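Local coordinates for ICChI, a glycosylated chitinase (Ipomoea carnea, PDB 6IDN), which hydrolyses chitin and also shows lysozyme activity, as a glycosylated plant enzyme of the glycosyl hydrolase 18 family, at residues S55-K68 and E110-I122. Residues are numbered along the deposited sequence; the frame is centred on the assembly and turned at random.
With CA (calcium ion), chain F.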
loop_
_atom_site.group_PDB
_atom_site.type_symbol
_atom_site.label_atom_id
_atom_site.label_comp_id
_atom_site.label_asym_id
_atom_site.label_seq_id
_atom_site.Cartn_x
_atom_site.Cartn_y
_atom_site.Cartn_z
ATOM N N SER A 55 14.837 -10.026 -15.698
ATOM C CA SER A 55 14.560 -11.320 -15.076
ATOM C C SER A 55 15.451 -11.622 -13.874
ATOM O O SER A 55 15.603 -12.787 -13.490
ATOM C CB SER A 55 14.656 -12.455 -16.100
ATOM O OG SER A 55 13.538 -12.423 -16.973
ATOM N N ALA A 56 16.026 -10.600 -13.246
ATOM C CA ALA A 56 16.889 -10.788 -12.089
ATOM C C ALA A 56 16.157 -10.612 -10.762
ATOM O O ALA A 56 16.806 -10.475 -9.723
ATOM C CB ALA A 56 18.080 -9.830 -12.161
ATOM N N CYS A 57 14.827 -10.610 -10.764
ATOM C CA CYS A 57 14.070 -10.512 -9.524
ATOM C C CYS A 57 13.317 -11.789 -9.186
ATOM O O CYS A 57 12.584 -11.812 -8.195
ATOM C CB CYS A 57 13.071 -9.350 -9.587
ATOM S SG CYS A 57 13.777 -7.689 -9.572
ATOM N N LYS A 58 13.472 -12.850 -9.975
ATOM C CA LYS A 58 12.701 -14.060 -9.720
ATOM C C LYS A 58 13.069 -14.707 -8.392
ATOM O O LYS A 58 12.248 -15.430 -7.818
ATOM C CB LYS A 58 12.883 -15.047 -10.873
ATOM C CG LYS A 58 12.105 -14.665 -12.125
ATOM C CD LYS A 58 11.898 -15.868 -13.033
ATOM C CE LYS A 58 11.595 -15.433 -14.445
ATOM N NZ LYS A 58 10.213 -14.909 -14.540
ATOM N N PHE A 59 14.271 -14.438 -7.877
ATOM C CA PHE A 59 14.665 -14.946 -6.568
ATOM C C PHE A 59 13.719 -14.500 -5.462
ATOM O O PHE A 59 13.681 -15.131 -4.398
ATOM C CB PHE A 59 16.093 -14.491 -6.233
ATOM C CG PHE A 59 16.188 -13.043 -5.814
ATOM C CD1 PHE A 59 16.344 -12.044 -6.760
ATOM C CD2 PHE A 59 16.125 -12.686 -4.474
ATOM C CE1 PHE A 59 16.424 -10.717 -6.380
ATOM C CE2 PHE A 59 16.196 -11.359 -4.088
ATOM C CZ PHE A 59 16.350 -10.373 -5.042
ATOM N N LEU A 60 12.974 -13.415 -5.671
ATOM C CA LEU A 60 12.130 -12.895 -4.601
ATOM C C LEU A 60 11.026 -13.869 -4.221
ATOM O O LEU A 60 10.512 -13.802 -3.099
ATOM C CB LEU A 60 11.530 -11.549 -5.011
ATOM C CG LEU A 60 12.451 -10.347 -4.788
ATOM C CD1 LEU A 60 11.813 -9.084 -5.353
ATOM C CD2 LEU A 60 12.773 -10.172 -3.302
ATOM N N SER A 61 10.660 -14.768 -5.137
ATOM C CA SER A 61 9.657 -15.792 -4.862
ATOM C C SER A 61 9.917 -16.489 -3.530
ATOM O O SER A 61 9.006 -16.654 -2.710
ATOM C CB SER A 61 9.652 -16.805 -6.010
ATOM O OG SER A 61 8.413 -17.472 -6.117
ATOM N N SER A 62 11.161 -16.913 -3.298
ATOM C CA SER A 62 11.463 -17.647 -2.075
ATOM C C SER A 62 11.290 -16.770 -0.841
ATOM O O SER A 62 10.869 -17.257 0.215
ATOM C CB SER A 62 12.886 -18.208 -2.136
ATOM O OG SER A 62 12.987 -19.247 -3.102
ATOM N N GLU A 63 11.610 -15.478 -0.954
ATOM C CA GLU A 63 11.467 -14.582 0.188
ATOM C C GLU A 63 10.003 -14.217 0.419
ATOM O O GLU A 63 9.561 -14.110 1.570
ATOM C CB GLU A 63 12.330 -13.333 -0.019
ATOM C CG GLU A 63 13.797 -13.683 -0.300
ATOM C CD GLU A 63 14.761 -12.510 -0.213
ATOM O OE1 GLU A 63 14.405 -11.468 0.370
ATOM O OE2 GLU A 63 15.899 -12.649 -0.720
ATOM N N ILE A 64 9.238 -14.040 -0.660
ATOM C CA ILE A 64 7.793 -13.847 -0.532
ATOM C C ILE A 64 7.171 -15.063 0.145
ATOM O O ILE A 64 6.388 -14.942 1.094
ATOM C CB ILE A 64 7.164 -13.584 -1.914
ATOM C CG1 ILE A 64 7.688 -12.272 -2.516
ATOM C CG2 ILE A 64 5.631 -13.544 -1.830
ATOM C CD1 ILE A 64 7.449 -12.154 -4.024
ATOM N N SER A 65 7.522 -16.260 -0.329
ATOM C CA SER A 65 6.991 -17.468 0.290
ATOM C C SER A 65 7.342 -17.522 1.771
ATOM O O SER A 65 6.515 -17.918 2.601
ATOM C CB SER A 65 7.527 -18.702 -0.432
ATOM O OG SER A 65 6.817 -19.857 -0.031
ATOM N N TYR A 66 8.568 -17.137 2.115
ATOM C CA TYR A 66 8.986 -17.161 3.513
ATOM C C TYR A 66 8.189 -16.152 4.334
ATOM O O TYR A 66 7.713 -16.469 5.431
ATOM C CB TYR A 66 10.482 -16.884 3.613
ATOM C CG TYR A 66 10.958 -16.680 5.030
ATOM C CD1 TYR A 66 11.185 -17.767 5.873
ATOM C CD2 TYR A 66 11.174 -15.403 5.530
ATOM C CE1 TYR A 66 11.618 -17.576 7.178
ATOM C CE2 TYR A 66 11.612 -15.204 6.829
ATOM C CZ TYR A 66 11.832 -16.295 7.647
ATOM O OH TYR A 66 12.256 -16.098 8.946
ATOM N N CYS A 67 8.025 -14.933 3.815
ATOM C CA CYS A 67 7.197 -13.943 4.500
ATOM C C CYS A 67 5.793 -14.477 4.731
ATOM O O CYS A 67 5.242 -14.357 5.828
ATOM C CB CYS A 67 7.138 -12.652 3.688
ATOM S SG CYS A 67 8.664 -11.746 3.611
ATOM N N LYS A 68 5.196 -15.076 3.699
ATOM C CA LYS A 68 3.840 -15.592 3.845
ATOM C C LYS A 68 3.776 -16.739 4.849
ATOM O O LYS A 68 2.780 -16.872 5.571
ATOM C CB LYS A 68 3.297 -16.009 2.475
ATOM C CG LYS A 68 3.128 -14.822 1.516
ATOM C CD LYS A 68 2.925 -15.281 0.079
ATOM C CE LYS A 68 1.680 -16.157 -0.046
ATOM N NZ LYS A 68 1.445 -16.581 -1.455
ATOM N N GLU A 110 3.951 -15.485 -19.504
ATOM C CA GLU A 110 5.139 -16.024 -20.139
ATOM C C GLU A 110 6.369 -15.835 -19.265
ATOM O O GLU A 110 7.346 -16.578 -19.429
ATOM C CB GLU A 110 5.327 -15.391 -21.523
ATOM C CG GLU A 110 4.097 -15.600 -22.423
ATOM C CD GLU A 110 4.217 -14.991 -23.814
ATOM O OE1 GLU A 110 5.346 -14.634 -24.224
ATOM O OE2 GLU A 110 3.168 -14.887 -24.502
ATOM N N SER A 111 6.324 -14.891 -18.326
ATOM C CA SER A 111 7.433 -14.688 -17.395
ATOM C C SER A 111 6.938 -13.824 -16.245
ATOM O O SER A 111 6.616 -12.648 -16.450
ATOM C CB SER A 111 8.622 -14.047 -18.099
ATOM O OG SER A 111 9.648 -13.749 -17.167
ATOM N N ARG A 112 6.869 -14.402 -15.046
ATOM C CA ARG A 112 6.429 -13.655 -13.871
ATOM C C ARG A 112 7.617 -12.927 -13.257
ATOM O O ARG A 112 8.630 -13.572 -12.948
ATOM C CB ARG A 112 5.790 -14.583 -12.856
ATOM C CG ARG A 112 4.455 -15.197 -13.326
ATOM C CD ARG A 112 3.923 -16.238 -12.359
ATOM N NE ARG A 112 3.866 -15.729 -10.990
ATOM C CZ ARG A 112 2.783 -15.192 -10.434
ATOM N NH1 ARG A 112 1.637 -15.084 -11.123
ATOM N NH2 ARG A 112 2.845 -14.763 -9.179
ATOM N N PRO A 113 7.552 -11.600 -13.090
ATOM C CA PRO A 113 8.747 -10.840 -12.686
ATOM C C PRO A 113 9.337 -11.255 -11.352
ATOM O O PRO A 113 10.557 -11.162 -11.185
ATOM C CB PRO A 113 8.236 -9.394 -12.644
ATOM C CG PRO A 113 7.099 -9.371 -13.617
ATOM C CD PRO A 113 6.432 -10.720 -13.457
ATOM N N LEU A 114 8.520 -11.687 -10.391
ATOM C CA LEU A 114 9.011 -12.060 -9.070
ATOM C C LEU A 114 8.936 -13.564 -8.826
ATOM O O LEU A 114 8.919 -14.000 -7.669
ATOM C CB LEU A 114 8.231 -11.313 -7.983
ATOM C CG LEU A 114 8.095 -9.803 -8.175
ATOM C CD1 LEU A 114 7.264 -9.186 -7.044
ATOM C CD2 LEU A 114 9.467 -9.137 -8.245
ATOM N N GLY A 115 8.881 -14.369 -9.889
ATOM C CA GLY A 115 8.841 -15.809 -9.726
ATOM C C GLY A 115 7.443 -16.347 -9.501
ATOM O O GLY A 115 6.435 -15.651 -9.643
ATOM N N ASP A 116 7.386 -17.622 -9.102
ATOM C CA ASP A 116 6.119 -18.345 -9.098
ATOM C C ASP A 116 5.217 -18.036 -7.907
ATOM O O ASP A 116 4.001 -18.232 -8.015
ATOM C CB ASP A 116 6.378 -19.848 -9.146
ATOM C CG ASP A 116 5.988 -20.463 -10.478
ATOM O OD1 ASP A 116 5.690 -19.711 -11.436
ATOM O OD2 ASP A 116 6.010 -21.704 -10.572
ATOM N N GLU A 117 5.758 -17.576 -6.780
ATOM C CA GLU A 117 4.921 -17.378 -5.599
ATOM C C GLU A 117 3.907 -16.254 -5.813
ATOM O O GLU A 117 4.271 -15.144 -6.218
ATOM C CB GLU A 117 5.792 -17.080 -4.378
ATOM C CG GLU A 117 5.020 -17.067 -3.072
ATOM C CD GLU A 117 4.579 -18.455 -2.630
ATOM O OE1 GLU A 117 5.205 -19.452 -3.041
ATOM O OE2 GLU A 117 3.592 -18.555 -1.875
ATOM N N SER A 118 2.636 -16.530 -5.503
ATOM C CA SER A 118 1.582 -15.532 -5.653
ATOM C C SER A 118 1.648 -14.477 -4.558
ATOM O O SER A 118 1.839 -14.783 -3.380
ATOM C CB SER A 118 0.194 -16.182 -5.602
ATOM O OG SER A 118 -0.843 -15.201 -5.797
ATOM N N LEU A 119 1.498 -13.219 -4.948
ATOM C CA LEU A 119 1.267 -12.199 -3.938
ATOM C C LEU A 119 -0.184 -12.259 -3.460
ATOM O O LEU A 119 -1.049 -12.919 -4.056
ATOM C CB LEU A 119 1.591 -10.803 -4.486
ATOM C CG LEU A 119 3.051 -10.566 -4.900
ATOM C CD1 LEU A 119 3.332 -9.101 -5.236
ATOM C CD2 LEU A 119 3.978 -11.031 -3.825
ATOM N N ASP A 120 -0.454 -11.543 -2.371
ATOM C CA ASP A 120 -1.761 -11.595 -1.728
ATOM C C ASP A 120 -2.755 -10.569 -2.249
ATOM O O ASP A 120 -3.952 -10.724 -2.003
ATOM C CB ASP A 120 -1.601 -11.426 -0.222
ATOM C CG ASP A 120 -0.972 -12.642 0.421
ATOM O OD1 ASP A 120 -1.560 -13.747 0.354
ATOM O OD2 ASP A 120 0.125 -12.506 0.978
ATOM N N GLY A 121 -2.313 -9.543 -2.965
ATOM C CA GLY A 121 -3.241 -8.534 -3.421
ATOM C C GLY A 121 -2.493 -7.338 -3.969
ATOM O O GLY A 121 -1.268 -7.373 -4.156
ATOM N N ILE A 122 -3.266 -6.271 -4.178
ATOM C CA ILE A 122 -2.851 -5.107 -4.947
ATOM C C ILE A 122 -3.145 -3.871 -4.120
ATOM O O ILE A 122 -4.278 -3.689 -3.647
ATOM C CB ILE A 122 -3.589 -5.038 -6.296
ATOM C CG1 ILE A 122 -3.311 -6.324 -7.099
ATOM C CG2 ILE A 122 -3.175 -3.770 -7.070
ATOM C CD1 ILE A 122 -1.841 -6.541 -7.437
HETATM CA CA CA F . 3.062 -20.457 -11.709
HETATM O O HOH W 1 12.617 -10.614 -12.686
#
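Lys58 bends at its last torsion (chi4 -74°) and Lys68 one bond earlier (chi3 60°), and each ammonium thereby reaches a backbone carbonyl of 110-122. Lys58 NZ donates to Arg112 O at 2.6 Å, above the carbonyl plane and across from the face used by Gly115 N in the type I beta turn from Arg112 to Gly115, and to Ser111 OG at 2.9 Å. Replacing Lys58 by alanine removes both bonds, and is likely to leave the Ser111 hydroxyl freer to turn and Arg112 O without its lysine donor. A water links Cys57 N to Pro113 O, tying the two backbones. Ser61 OG accepts a hydrogen bond from Glu117 N at 2.7 Å. Farther along, Lys68 NZ bridges Ser118 O, 2.7 Å away, and Glu117 OE2, a salt bridge of 2.9 Å on the anti side of the carboxylate; Ser65 OG adds a weak bond to Glu117 OE1. In the apolar part, Leu114 CD2 lies 3.7 Å from Leu60 CD1, their side chains alongside, while Ile64 crosses Leu114 at about a right angle. Asp116 OD1, in the same loop, binds calcium together with Gln108. Helix 60-69 thus packs against the loop entering strand 121-126, which pairs in parallel with strand 73-80 after the helix, as neighbouring strands of a TIM barrel do.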